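Local coordinates for protein DNA photolyase (Agrobacterium tumefaciens, PDB 4U63) that probably uses light to repair cyclobutane pyrimidine dimers in DNA, as a class III photolyase carrying FAD and a methenyltetrahydrofolate antenna, at residues A[119-124]-A[152-157]; A[166-171]-A[300-305]. One frame throughout, in Å; residues are numbered along the deposited sequence. Where two conformers were deposited one is given.

Interactions 1 and 2 have centres about 13 Å apart and follow one another along the chain. H152, in the 152-157 loop, joins them: its ND1 lies 2.7 Å from OE1 of E301, and its NE2 lies 3.1 Å from ND1 of H305, both probable hydrogen bonds. L157 adds an apolar touch, CD2 to CE1 of F171 at 3.6 Å. Interaction 1 is the more open, with sulfate ions on its arginines and the side chain of Y121 about 14 Å from FAD between nearest atoms. Interaction 2 is buried and reaches the FAD pocket itself, because R300 and C303 of its helix segment line that pocket.

Interaction 1 of 2, residues A[119-124]-A[152-157]; sequences RRYDPT and HEPSRL. With SO4 (sulfate ion), chain D; SO4 (sulfate ion), chain E.
Two side chains of 119-124 converge on OE2 of E153. The hydroxyl of Y121 donates the short bond, OH to OE2 at 2.7 Å, meeting the oxygen on its syn side but 32° out of the carboxylate plane. R119 supplies the second grip, a weak one and mainly a salt bridge: its NH1 is 3.4 Å from OE2 and the hydrogen points well off line, with the guanidinium nearly perpendicular to the carboxylate. In E153 a bend at chi2 (-76°) brings the carboxylate to the Y121 hydroxyl. Its other oxygen, OE1, lies above one face of the R156 guanidinium, 3.9 Å from NH2, a long contact of charges alone.

On the ring carbons, Y121 packs against P154, CD2 to CD at 3.8 Å, and the two side chains cross at about a right angle. The extended chains of R119 and R156 end at one sulfate (chain D), each presenting a guanidinium edge. R119 NH2 reaches O1 at 2.7 Å in a nearly straight bond, while both terminal nitrogens of R156 share O3. R119 NH2 also holds the second sulfate (chain E); S145, K133 and R137 bring further donors to the sulfates. With E153 and the sulfate between them, R119 and R156 are probably stabilised as a pair, and the cluster forms a surface anion site, here filled by ions probably from the crystallisation liquor.

Interaction 2 of 2, residues A[166-171]-A[300-305]; sequences RVYTPF and REFCYH. With FAD (flavin-adenine dinucleotide), chain C.
E301 meets F171 through its CB, which sits at the edge of the phenyl ring, 3.7 Å from CE2; its carboxylate is bound by H152 and the backbone N of L151. R300, just before it, faces the other way, its CD 3.6 Å from O2B of the FAD ribose. F302 carries most of the packing. A chi1 of -172° sends the ring out from the helix to meet Y168 and F171 on the same side of its plane. The CA of Y168 stands over that face, 4.0 Å from the centroid, in a CH-pi contact. The Y168 ring turns its edge toward the F302 face in an offset edge-to-face pair, planes 76° apart, while its hydroxyl is held by the carbonyl O of K295. F302 CZ rests against the backbone at the start of helix 168-177, 3.5 Å from C of V167. Against F171 the two phenyl rings meet obliquely, and F302 CD1 lies over the F171 face.

C303 points away from this packing, its SG 3.7 Å from C2A of the FAD adenine. One turn on from E301, H305 receives F171 CE1 over its imidazole face, 3.8 Å from ND1; its ND1 is hydrogen-bonded to NE2 of H152 and its NE2 to the backbone N of Y165. Y168, F171, F302 and H305 thus form an aromatic cluster, seating helix 168-177 on helix 287-309, whose other side lines the FAD pocket.

Interaction 1 of 2, residues A[119-124]-A[152-157]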
ATOM      1  N   ARG A 119      -0.736 -17.294   0.999  1.00 19.99           N
ATOM      2  CA  ARG A 119      -1.359 -16.768   2.206  1.00 21.60           C
ATOM      3  C   ARG A 119      -1.470 -15.255   2.127  1.00 20.72           C
ATOM      4  O   ARG A 119      -0.599 -14.576   1.540  1.00 19.83           O
ATOM      5  CB  ARG A 119      -0.545 -17.145   3.442  1.00 23.38           C
ATOM      6  CG  ARG A 119      -0.565 -18.615   3.746  1.00 26.83           C
ATOM      7  CD  ARG A 119       0.471 -18.973   4.786  1.00 30.31           C
ATOM      8  NE  ARG A 119       0.627 -20.418   4.853  1.00 30.21           N
ATOM      9  CZ  ARG A 119       1.695 -21.051   5.331  1.00 33.81           C
ATOM     10  NH1 ARG A 119       2.750 -20.375   5.800  1.00 36.18           N
ATOM     11  NH2 ARG A 119       1.710 -22.380   5.335  1.00 36.92           N
ATOM     12  N   ARG A 120      -2.558 -14.749   2.684  1.00 20.46           N
ATOM     13  CA  ARG A 120      -2.769 -13.321   2.859  1.00 20.57           C
ATOM     14  C   ARG A 120      -2.937 -13.135   4.340  1.00 20.77           C
ATOM     15  O   ARG A 120      -3.620 -13.913   4.994  1.00 23.53           O
ATOM     16  CB  ARG A 120      -3.970 -12.805   2.065  1.00 21.41           C
ATOM     17  CG  ARG A 120      -5.293 -13.480   2.361  1.00 20.95           C
ATOM     18  CD  ARG A 120      -6.346 -13.033   1.373  1.00 22.45           C
ATOM     19  NE  ARG A 120      -7.544 -13.867   1.431  1.00 23.17           N
ATOM     20  CZ  ARG A 120      -8.636 -13.681   0.690  1.00 22.98           C
ATOM     21  NH1 ARG A 120      -8.703 -12.678  -0.182  1.00 22.25           N
ATOM     22  NH2 ARG A 120      -9.671 -14.506   0.818  1.00 25.70           N
ATOM     23  N   TYR A 121      -2.305 -12.106   4.872  1.00 22.91           N
ATOM     24  CA  TYR A 121      -2.122 -12.007   6.305  1.00 24.33           C
ATOM     25  C   TYR A 121      -2.979 -10.951   6.980  1.00 24.65           C
ATOM     26  O   TYR A 121      -2.901 -10.797   8.184  1.00 27.06           O
ATOM     27  CB  TYR A 121      -0.653 -11.797   6.609  1.00 24.09           C
ATOM     28  CG  TYR A 121       0.214 -12.994   6.266  1.00 23.32           C
ATOM     29  CD1 TYR A 121       0.767 -13.138   5.003  1.00 24.70           C
ATOM     30  CD2 TYR A 121       0.494 -13.968   7.205  1.00 24.49           C
ATOM     31  CE1 TYR A 121       1.568 -14.220   4.683  1.00 25.95           C
ATOM     32  CE2 TYR A 121       1.288 -15.058   6.895  1.00 25.55           C
ATOM     33  CZ  TYR A 121       1.827 -15.175   5.629  1.00 25.07           C
ATOM     34  OH  TYR A 121       2.622 -16.242   5.310  1.00 25.24           O
ATOM     35  N   ASP A 122      -3.789 -10.230   6.210  1.00 21.67           N
ATOM     36  CA  ASP A 122      -4.838  -9.408   6.799  1.00 23.60           C
ATOM     37  C   ASP A 122      -5.834 -10.355   7.481  1.00 25.03           C
ATOM     38  O   ASP A 122      -6.262 -11.340   6.873  1.00 25.71           O
ATOM     39  CB  ASP A 122      -5.527  -8.518   5.758  1.00 27.10           C
ATOM     40  CG  ASP A 122      -6.222  -9.304   4.671  1.00 26.29           C
ATOM     41  OD1 ASP A 122      -5.532  -9.875   3.799  1.00 26.74           O
ATOM     42  OD2 ASP A 122      -7.465  -9.345   4.680  1.00 33.37           O
ATOM     43  N   PRO A 123      -6.188 -10.082   8.749  1.00 25.18           N
ATOM     44  CA  PRO A 123      -7.053 -11.031   9.460  1.00 25.97           C
ATOM     45  C   PRO A 123      -8.360 -11.443   8.747  1.00 27.80           C
ATOM     46  O   PRO A 123      -8.715 -12.616   8.813  1.00 28.11           O
ATOM     47  CB  PRO A 123      -7.337 -10.310  10.775  1.00 26.33           C
ATOM     48  CG  PRO A 123      -6.085  -9.533  11.028  1.00 25.08           C
ATOM     49  CD  PRO A 123      -5.665  -9.046   9.665  1.00 24.52           C
ATOM     50  N   THR A 124      -9.054 -10.516   8.073  1.00 26.97           N
ATOM     51  CA  THR A 124     -10.312 -10.871   7.391  0.54 29.55           C
ATOM     52  C   THR A 124     -10.086 -11.874   6.254  1.00 26.28           C
ATOM     53  O   THR A 124     -10.813 -12.869   6.155  1.00 27.58           O
ATOM     54  CB  THR A 124     -11.072  -9.644   6.849  0.54 31.21           C
ATOM     55  OG1 THR A 124     -10.233  -8.896   5.966  0.54 33.48           O
ATOM     56  CG2 THR A 124     -11.542  -8.751   7.996  0.54 31.62           C
ATOM     57  N   HIS A 152       8.305 -12.235   7.581  1.00 21.51           N
ATOM     58  CA  HIS A 152       8.115 -12.931   8.875  1.00 20.57           C
ATOM     59  C   HIS A 152       6.717 -13.516   8.949  1.00 20.95           C
ATOM     60  O   HIS A 152       5.845 -13.169   8.151  1.00 20.16           O
ATOM     61  CB  HIS A 152       8.394 -11.976  10.052  1.00 19.63           C
ATOM     62  CG  HIS A 152       7.195 -11.216  10.529  1.00 19.23           C
ATOM     63  ND1 HIS A 152       6.640 -10.181   9.814  1.00 18.50           N
ATOM     64  CD2 HIS A 152       6.448 -11.337  11.654  1.00 20.06           C
ATOM     65  CE1 HIS A 152       5.600  -9.699  10.466  1.00 19.14           C
ATOM     66  NE2 HIS A 152       5.462 -10.381  11.586  1.00 19.24           N
ATOM     67  N   GLU A 153       6.519 -14.404   9.919  1.00 22.63           N
ATOM     68  CA  GLU A 153       5.239 -15.039  10.166  1.00 26.43           C
ATOM     69  C   GLU A 153       4.642 -14.367  11.401  1.00 20.99           C
ATOM     70  O   GLU A 153       5.119 -14.602  12.495  1.00 23.09           O
ATOM     71  CB  GLU A 153       5.423 -16.548  10.384  1.00 34.68           C
ATOM     72  CG  GLU A 153       5.473 -17.377   9.100  1.00 46.63           C
ATOM     73  CD  GLU A 153       4.097 -17.581   8.439  1.00 55.19           C
ATOM     74  OE1 GLU A 153       3.097 -17.803   9.151  1.00 64.20           O
ATOM     75  OE2 GLU A 153       4.009 -17.537   7.199  1.00 57.00           O
ATOM     76  N   PRO A 154       3.622 -13.495  11.215  1.00 21.79           N
ATOM     77  CA  PRO A 154       3.153 -12.745  12.390  1.00 21.13           C
ATOM     78  C   PRO A 154       2.586 -13.596  13.515  1.00 21.61           C
ATOM     79  O   PRO A 154       2.665 -13.186  14.658  1.00 24.54           O
ATOM     80  CB  PRO A 154       2.065 -11.808  11.834  1.00 24.51           C
ATOM     81  CG  PRO A 154       1.789 -12.254  10.453  1.00 27.47           C
ATOM     82  CD  PRO A 154       2.966 -13.035   9.970  1.00 23.13           C
ATOM     83  N   SER A 155       2.042 -14.768  13.191  1.00 21.95           N
ATOM     84  CA  SER A 155       1.448 -15.625  14.215  1.00 22.37           C
ATOM     85  C   SER A 155       2.487 -16.425  15.003  1.00 22.62           C
ATOM     86  O   SER A 155       2.159 -17.010  16.024  1.00 28.75           O
ATOM     87  CB  SER A 155       0.428 -16.584  13.595  1.00 28.01           C
ATOM     88  OG  SER A 155       1.060 -17.584  12.824  1.00 28.58           O
ATOM     89  N   ARG A 156       3.726 -16.457  14.530  1.00 23.46           N
ATOM     90  CA  ARG A 156       4.784 -17.222  15.186  1.00 25.51           C
ATOM     91  C   ARG A 156       5.866 -16.363  15.839  1.00 24.43           C
ATOM     92  O   ARG A 156       6.410 -16.739  16.869  1.00 26.79           O
ATOM     93  CB  ARG A 156       5.424 -18.165  14.169  1.00 32.93           C
ATOM     94  CG  ARG A 156       4.443 -19.128  13.506  1.00 43.43           C
ATOM     95  CD  ARG A 156       5.180 -20.099  12.597  1.00 57.15           C
ATOM     96  NE  ARG A 156       4.307 -20.670  11.566  1.00 70.09           N
ATOM     97  CZ  ARG A 156       4.714 -21.135  10.378  1.00 81.41           C
ATOM     98  NH1 ARG A 156       6.003 -21.106  10.026  1.00 88.96           N
ATOM     99  NH2 ARG A 156       3.822 -21.631   9.520  1.00 82.36           N
ATOM    100  N   LEU A 157       6.192 -15.225  15.250  1.00 23.03           N
ATOM    101  CA  LEU A 157       7.285 -14.397  15.756  1.00 21.90           C
ATOM    102  C   LEU A 157       6.910 -13.708  17.069  1.00 22.22           C
ATOM    103  O   LEU A 157       5.918 -12.987  17.128  1.00 23.42           O
ATOM    104  CB  LEU A 157       7.686 -13.339  14.727  1.00 24.37           C
ATOM    105  CG  LEU A 157       8.876 -12.488  15.184  1.00 26.71           C
ATOM    106  CD1 LEU A 157      10.178 -13.283  15.168  1.00 31.68           C
ATOM    107  CD2 LEU A 157       8.997 -11.236  14.331  1.00 24.69           C
TER
HETATM  108  S   SO4 D1003       5.051 -23.426   6.412  0.75 67.09           S
HETATM  109  O1  SO4 D1003       3.634 -23.797   6.584  0.75 59.26           O
HETATM  110  O2  SO4 D1003       5.718 -24.420   5.549  0.75 66.14           O
HETATM  111  O3  SO4 D1003       5.705 -23.415   7.735  0.75 71.23           O
HETATM  112  O4  SO4 D1003       5.158 -22.083   5.798  0.75 59.34           O
HETATM  113  S   SO4 E1004      -1.454 -25.129   4.787  1.00 40.65           S
HETATM  114  O1  SO4 E1004      -2.101 -26.130   5.656  1.00 38.65           O
HETATM  115  O2  SO4 E1004      -1.092 -25.710   3.484  1.00 39.50           O
HETATM  116  O3  SO4 E1004      -2.410 -24.018   4.600  1.00 44.05           O
HETATM  117  O4  SO4 E1004      -0.218 -24.643   5.435  1.00 44.80           O

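Interaction 2 of 2, residues A[166-171]-A[300-305]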
ATOM      1  N   ARG A 166       5.508  -4.945  20.125  1.00 19.82           N
ATOM      2  CA  ARG A 166       4.731  -3.711  20.235  1.00 22.60           C
ATOM      3  C   ARG A 166       5.523  -2.482  19.810  1.00 23.05           C
ATOM      4  O   ARG A 166       4.936  -1.414  19.656  1.00 21.11           O
ATOM      5  CB  ARG A 166       4.290  -3.465  21.690  1.00 25.84           C
ATOM      6  CG  ARG A 166       3.714  -4.656  22.433  1.00 30.10           C
ATOM      7  CD  ARG A 166       2.572  -5.278  21.675  1.00 25.74           C
ATOM      8  NE  ARG A 166       1.706  -6.072  22.549  1.00 23.18           N
ATOM      9  CZ  ARG A 166       0.483  -6.478  22.214  1.00 20.58           C
ATOM     10  NH1 ARG A 166      -0.034  -6.168  21.029  1.00 22.54           N
ATOM     11  NH2 ARG A 166      -0.241  -7.188  23.069  1.00 20.17           N
ATOM     12  N   VAL A 167       6.842  -2.640  19.643  1.00 20.66           N
ATOM     13  CA  VAL A 167       7.784  -1.531  19.419  1.00 20.54           C
ATOM     14  C   VAL A 167       8.684  -1.861  18.225  1.00 20.08           C
ATOM     15  O   VAL A 167       9.185  -2.984  18.103  1.00 20.27           O
ATOM     16  CB  VAL A 167       8.666  -1.298  20.676  1.00 23.95           C
ATOM     17  CG1 VAL A 167       9.544  -0.057  20.522  1.00 26.01           C
ATOM     18  CG2 VAL A 167       7.792  -1.168  21.922  1.00 26.49           C
ATOM     19  N   TYR A 168       8.906  -0.876  17.354  1.00 17.84           N
ATOM     20  CA  TYR A 168       9.619  -1.124  16.099  1.00 18.61           C
ATOM     21  C   TYR A 168      11.062  -1.601  16.256  1.00 18.40           C
ATOM     22  O   TYR A 168      11.430  -2.602  15.679  1.00 18.07           O
ATOM     23  CB  TYR A 168       9.602   0.104  15.206  1.00 18.34           C
ATOM     24  CG  TYR A 168      10.406  -0.109  13.941  1.00 17.38           C
ATOM     25  CD1 TYR A 168       9.870  -0.795  12.861  1.00 17.03           C
ATOM     26  CD2 TYR A 168      11.726   0.332  13.849  1.00 19.87           C
ATOM     27  CE1 TYR A 168      10.614  -1.000  11.697  1.00 16.69           C
ATOM     28  CE2 TYR A 168      12.470   0.126  12.704  1.00 20.94           C
ATOM     29  CZ  TYR A 168      11.911  -0.548  11.636  1.00 19.03           C
ATOM     30  OH  TYR A 168      12.644  -0.748  10.497  1.00 20.52           O
ATOM     31  N   THR A 169      11.870  -0.885  17.020  1.00 19.00           N
ATOM     32  CA  THR A 169      13.305  -1.167  17.025  1.00 21.36           C
ATOM     33  C   THR A 169      13.647  -2.633  17.383  1.00 19.65           C
ATOM     34  O   THR A 169      14.405  -3.257  16.666  1.00 22.40           O
ATOM     35  CB  THR A 169      14.080  -0.134  17.857  1.00 25.16           C
ATOM     36  OG1 THR A 169      13.978   1.139  17.207  1.00 26.57           O
ATOM     37  CG2 THR A 169      15.555  -0.509  17.962  1.00 28.80           C
ATOM     38  N   PRO A 170      13.070  -3.196  18.472  1.00 21.33           N
ATOM     39  CA  PRO A 170      13.361  -4.626  18.744  1.00 21.69           C
ATOM     40  C   PRO A 170      12.896  -5.591  17.617  1.00 19.83           C
ATOM     41  O   PRO A 170      13.551  -6.600  17.341  1.00 23.31           O
ATOM     42  CB  PRO A 170      12.619  -4.893  20.063  1.00 23.11           C
ATOM     43  CG  PRO A 170      12.451  -3.546  20.690  1.00 24.49           C
ATOM     44  CD  PRO A 170      12.277  -2.581  19.546  1.00 22.39           C
ATOM     45  N   PHE A 171      11.772  -5.261  16.978  1.00 18.87           N
ATOM     46  CA  PHE A 171      11.233  -6.027  15.853  1.00 17.54           C
ATOM     47  C   PHE A 171      12.213  -5.960  14.655  1.00 18.86           C
ATOM     48  O   PHE A 171      12.550  -6.980  14.057  1.00 20.32           O
ATOM     49  CB  PHE A 171       9.847  -5.472  15.502  1.00 17.55           C
ATOM     50  CG  PHE A 171       9.189  -6.132  14.338  1.00 18.13           C
ATOM     51  CD1 PHE A 171       8.478  -7.314  14.488  1.00 18.66           C
ATOM     52  CD2 PHE A 171       9.262  -5.561  13.083  1.00 18.69           C
ATOM     53  CE1 PHE A 171       7.858  -7.912  13.399  1.00 17.16           C
ATOM     54  CE2 PHE A 171       8.651  -6.158  11.999  1.00 18.01           C
ATOM     55  CZ  PHE A 171       7.962  -7.332  12.152  1.00 16.09           C
ATOM     56  N   ARG A 300       6.858  -2.083   6.858  1.00 16.74           N
ATOM     57  CA  ARG A 300       5.708  -2.806   6.280  1.00 17.01           C
ATOM     58  C   ARG A 300       5.413  -4.086   7.082  1.00 16.34           C
ATOM     59  O   ARG A 300       4.264  -4.346   7.463  1.00 17.51           O
ATOM     60  CB  ARG A 300       5.935  -3.105   4.787  1.00 17.34           C
ATOM     61  CG  ARG A 300       4.894  -4.019   4.144  1.00 16.81           C
ATOM     62  CD  ARG A 300       5.092  -4.110   2.635  1.00 17.88           C
ATOM     63  NE  ARG A 300       4.191  -5.087   2.016  1.00 16.79           N
ATOM     64  CZ  ARG A 300       4.401  -6.401   1.933  1.00 17.59           C
ATOM     65  NH1 ARG A 300       5.519  -6.966   2.412  1.00 19.31           N
ATOM     66  NH2 ARG A 300       3.491  -7.171   1.349  1.00 19.14           N
ATOM     67  N   GLU A 301       6.467  -4.858   7.359  1.00 16.53           N
ATOM     68  CA  GLU A 301       6.348  -6.064   8.191  1.00 16.75           C
ATOM     69  C   GLU A 301       5.710  -5.755   9.533  1.00 16.95           C
ATOM     70  O   GLU A 301       4.802  -6.465   9.992  1.00 16.64           O
ATOM     71  CB  GLU A 301       7.720  -6.691   8.429  1.00 17.68           C
ATOM     72  CG  GLU A 301       8.415  -7.179   7.165  1.00 17.90           C
ATOM     73  CD  GLU A 301       7.775  -8.417   6.577  1.00 19.06           C
ATOM     74  OE1 GLU A 301       7.374  -9.340   7.343  1.00 20.55           O
ATOM     75  OE2 GLU A 301       7.682  -8.478   5.333  1.00 19.61           O
ATOM     76  N   PHE A 302       6.200  -4.691  10.169  1.00 16.60           N
ATOM     77  CA  PHE A 302       5.734  -4.320  11.492  1.00 16.97           C
ATOM     78  C   PHE A 302       4.256  -3.935  11.466  1.00 15.57           C
ATOM     79  O   PHE A 302       3.504  -4.293  12.373  1.00 16.37           O
ATOM     80  CB  PHE A 302       6.593  -3.183  12.040  1.00 16.31           C
ATOM     81  CG  PHE A 302       6.324  -2.842  13.474  1.00 16.35           C
ATOM     82  CD1 PHE A 302       6.343  -3.827  14.463  1.00 18.97           C
ATOM     83  CD2 PHE A 302       6.090  -1.509  13.861  1.00 17.11           C
ATOM     84  CE1 PHE A 302       6.101  -3.503  15.798  1.00 18.73           C
ATOM     85  CE2 PHE A 302       5.863  -1.188  15.190  1.00 18.64           C
ATOM     86  CZ  PHE A 302       5.865  -2.189  16.163  1.00 18.45           C
ATOM     87  N   CYS A 303       3.837  -3.208  10.427  1.00 16.57           N
ATOM     88  CA  CYS A 303       2.418  -2.851  10.286  1.00 17.02           C
ATOM     89  C   CYS A 303       1.533  -4.103  10.229  1.00 16.12           C
ATOM     90  O   CYS A 303       0.466  -4.153  10.870  1.00 16.31           O
ATOM     91  CB  CYS A 303       2.198  -1.965   9.060  1.00 17.40           C
ATOM     92  SG  CYS A 303       2.910  -0.309   9.228  1.00 18.41           S
ATOM     93  N   TYR A 304       1.975  -5.115   9.474  1.00 17.24           N
ATOM     94  CA  TYR A 304       1.255  -6.392   9.405  1.00 16.65           C
ATOM     95  C   TYR A 304       1.275  -7.140  10.748  1.00 16.82           C
ATOM     96  O   TYR A 304       0.296  -7.790  11.108  1.00 17.95           O
ATOM     97  CB  TYR A 304       1.774  -7.267   8.256  1.00 18.41           C
ATOM     98  CG  TYR A 304       1.099  -6.951   6.943  1.00 17.24           C
ATOM     99  CD1 TYR A 304      -0.079  -7.590   6.583  1.00 19.48           C
ATOM    100  CD2 TYR A 304       1.620  -6.001   6.071  1.00 17.16           C
ATOM    101  CE1 TYR A 304      -0.717  -7.300   5.395  1.00 19.97           C
ATOM    102  CE2 TYR A 304       0.983  -5.709   4.878  1.00 18.45           C
ATOM    103  CZ  TYR A 304      -0.179  -6.370   4.546  1.00 18.89           C
ATOM    104  OH  TYR A 304      -0.835  -6.103   3.382  1.00 20.59           O
ATOM    105  N   HIS A 305       2.387  -7.038  11.477  1.00 17.40           N
ATOM    106  CA  HIS A 305       2.482  -7.628  12.824  1.00 18.12           C
ATOM    107  C   HIS A 305       1.420  -7.042  13.747  1.00 17.97           C
ATOM    108  O   HIS A 305       0.714  -7.768  14.466  1.00 18.97           O
ATOM    109  CB  HIS A 305       3.881  -7.385  13.399  1.00 18.20           C
ATOM    110  CG  HIS A 305       4.207  -8.252  14.556  1.00 19.90           C
ATOM    111  ND1 HIS A 305       4.578  -9.569  14.418  1.00 20.65           N
ATOM    112  CD2 HIS A 305       4.209  -7.998  15.879  1.00 19.39           C
ATOM    113  CE1 HIS A 305       4.789 -10.093  15.607  1.00 20.90           C
ATOM    114  NE2 HIS A 305       4.585  -9.157  16.508  1.00 21.65           N
TER
HETATM  115  PA  FAD C1002      10.354   3.606   0.077  1.00 19.09           P
HETATM  116  O1A FAD C1002      10.923   4.721   0.893  1.00 19.28           O
HETATM  117  O2A FAD C1002      11.032   3.231  -1.199  1.00 19.91           O
HETATM  118  O5B FAD C1002      10.203   2.353   1.068  1.00 19.06           O
HETATM  119  C5B FAD C1002      10.217   1.001   0.595  1.00 15.28           C
HETATM  120  C4B FAD C1002       8.991   0.228   1.059  1.00 18.45           C
HETATM  121  O4B FAD C1002       8.921   0.171   2.482  1.00 20.08           O
HETATM  122  C3B FAD C1002       7.684   0.846   0.620  1.00 19.02           C
HETATM  123  O3B FAD C1002       7.370   0.535  -0.748  1.00 19.79           O
HETATM  124  C2B FAD C1002       6.714   0.263   1.625  1.00 18.36           C
HETATM  125  O2B FAD C1002       6.304  -1.056   1.259  1.00 18.39           O
HETATM  126  C1B FAD C1002       7.542   0.191   2.883  1.00 18.33           C
HETATM  127  N9A FAD C1002       7.364   1.347   3.790  1.00 17.95           N
HETATM  128  C8A FAD C1002       8.098   2.474   3.788  1.00 20.51           C
HETATM  129  N7A FAD C1002       7.701   3.317   4.763  1.00 18.66           N
HETATM  130  C5A FAD C1002       6.695   2.714   5.431  1.00 17.03           C
HETATM  131  C6A FAD C1002       5.834   3.071   6.562  1.00 16.38           C
HETATM  132  N6A FAD C1002       5.989   4.257   7.184  1.00 19.76           N
HETATM  133  N1A FAD C1002       4.897   2.170   6.935  1.00 16.79           N
HETATM  134  C2A FAD C1002       4.742   0.986   6.298  1.00 17.64           C
HETATM  135  N3A FAD C1002       5.506   0.605   5.253  1.00 17.88           N
HETATM  136  C4A FAD C1002       6.475   1.418   4.788  1.00 17.28           C
HETATM  137  N1  FAD C1002       2.272   2.563   2.864  1.00 17.23           N
HETATM  138  C2  FAD C1002       1.646   1.628   2.115  1.00 18.83           C
HETATM  139  O2  FAD C1002       2.363   0.770   1.553  1.00 20.28           O
HETATM  140  N3  FAD C1002       0.297   1.607   1.974  1.00 17.94           N
HETATM  141  C4  FAD C1002      -0.506   2.520   2.578  1.00 18.04           C
HETATM  142  O4  FAD C1002      -1.759   2.486   2.457  1.00 18.41           O
HETATM  143  C4X FAD C1002       0.114   3.576   3.403  1.00 17.11           C
HETATM  144  N5  FAD C1002      -0.603   4.555   4.029  1.00 18.77           N
HETATM  145  C5X FAD C1002       0.018   5.494   4.801  1.00 16.61           C
HETATM  146  C6  FAD C1002      -0.711   6.473   5.464  1.00 17.20           C
HETATM  147  C7  FAD C1002      -0.084   7.447   6.246  1.00 18.10           C
HETATM  148  C7M FAD C1002      -0.896   8.506   6.958  1.00 20.02           C
HETATM  149  C8  FAD C1002       1.390   7.450   6.373  1.00 17.07           C
HETATM  150  C8M FAD C1002       2.123   8.475   7.211  1.00 18.76           C
HETATM  151  C9  FAD C1002       2.115   6.488   5.722  1.00 16.18           C
HETATM  152  C9A FAD C1002       1.509   5.501   4.939  1.00 17.05           C
HETATM  153  N10 FAD C1002       2.274   4.509   4.259  1.00 18.41           N
HETATM  154  C10 FAD C1002       1.596   3.540   3.499  1.00 17.95           C
HETATM  155  C1' FAD C1002       3.733   4.409   4.398  1.00 18.36           C
HETATM  156  C2' FAD C1002       4.639   5.124   3.420  1.00 17.31           C
HETATM  157  O2' FAD C1002       4.286   6.511   3.374  1.00 19.40           O
HETATM  158  C3' FAD C1002       4.605   4.495   2.041  1.00 17.33           C
HETATM  159  O3' FAD C1002       4.895   3.102   2.110  1.00 20.03           O
HETATM  160  C4' FAD C1002       5.635   5.194   1.153  1.00 17.55           C
HETATM  161  O4' FAD C1002       5.210   6.533   0.912  1.00 19.81           O
HETATM  162  C5' FAD C1002       5.765   4.443  -0.157  1.00 17.08           C
HETATM  163  O5' FAD C1002       6.716   5.061  -1.036  1.00 18.77           O
HETATM  164  P   FAD C1002       7.978   4.200  -1.532  1.00 17.87           P
HETATM  165  O1P FAD C1002       8.756   5.034  -2.488  1.00 18.47           O
HETATM  166  O2P FAD C1002       7.527   2.863  -2.050  1.00 18.83           O
HETATM  167  O3P FAD C1002       8.795   3.990  -0.165  1.00 17.89           O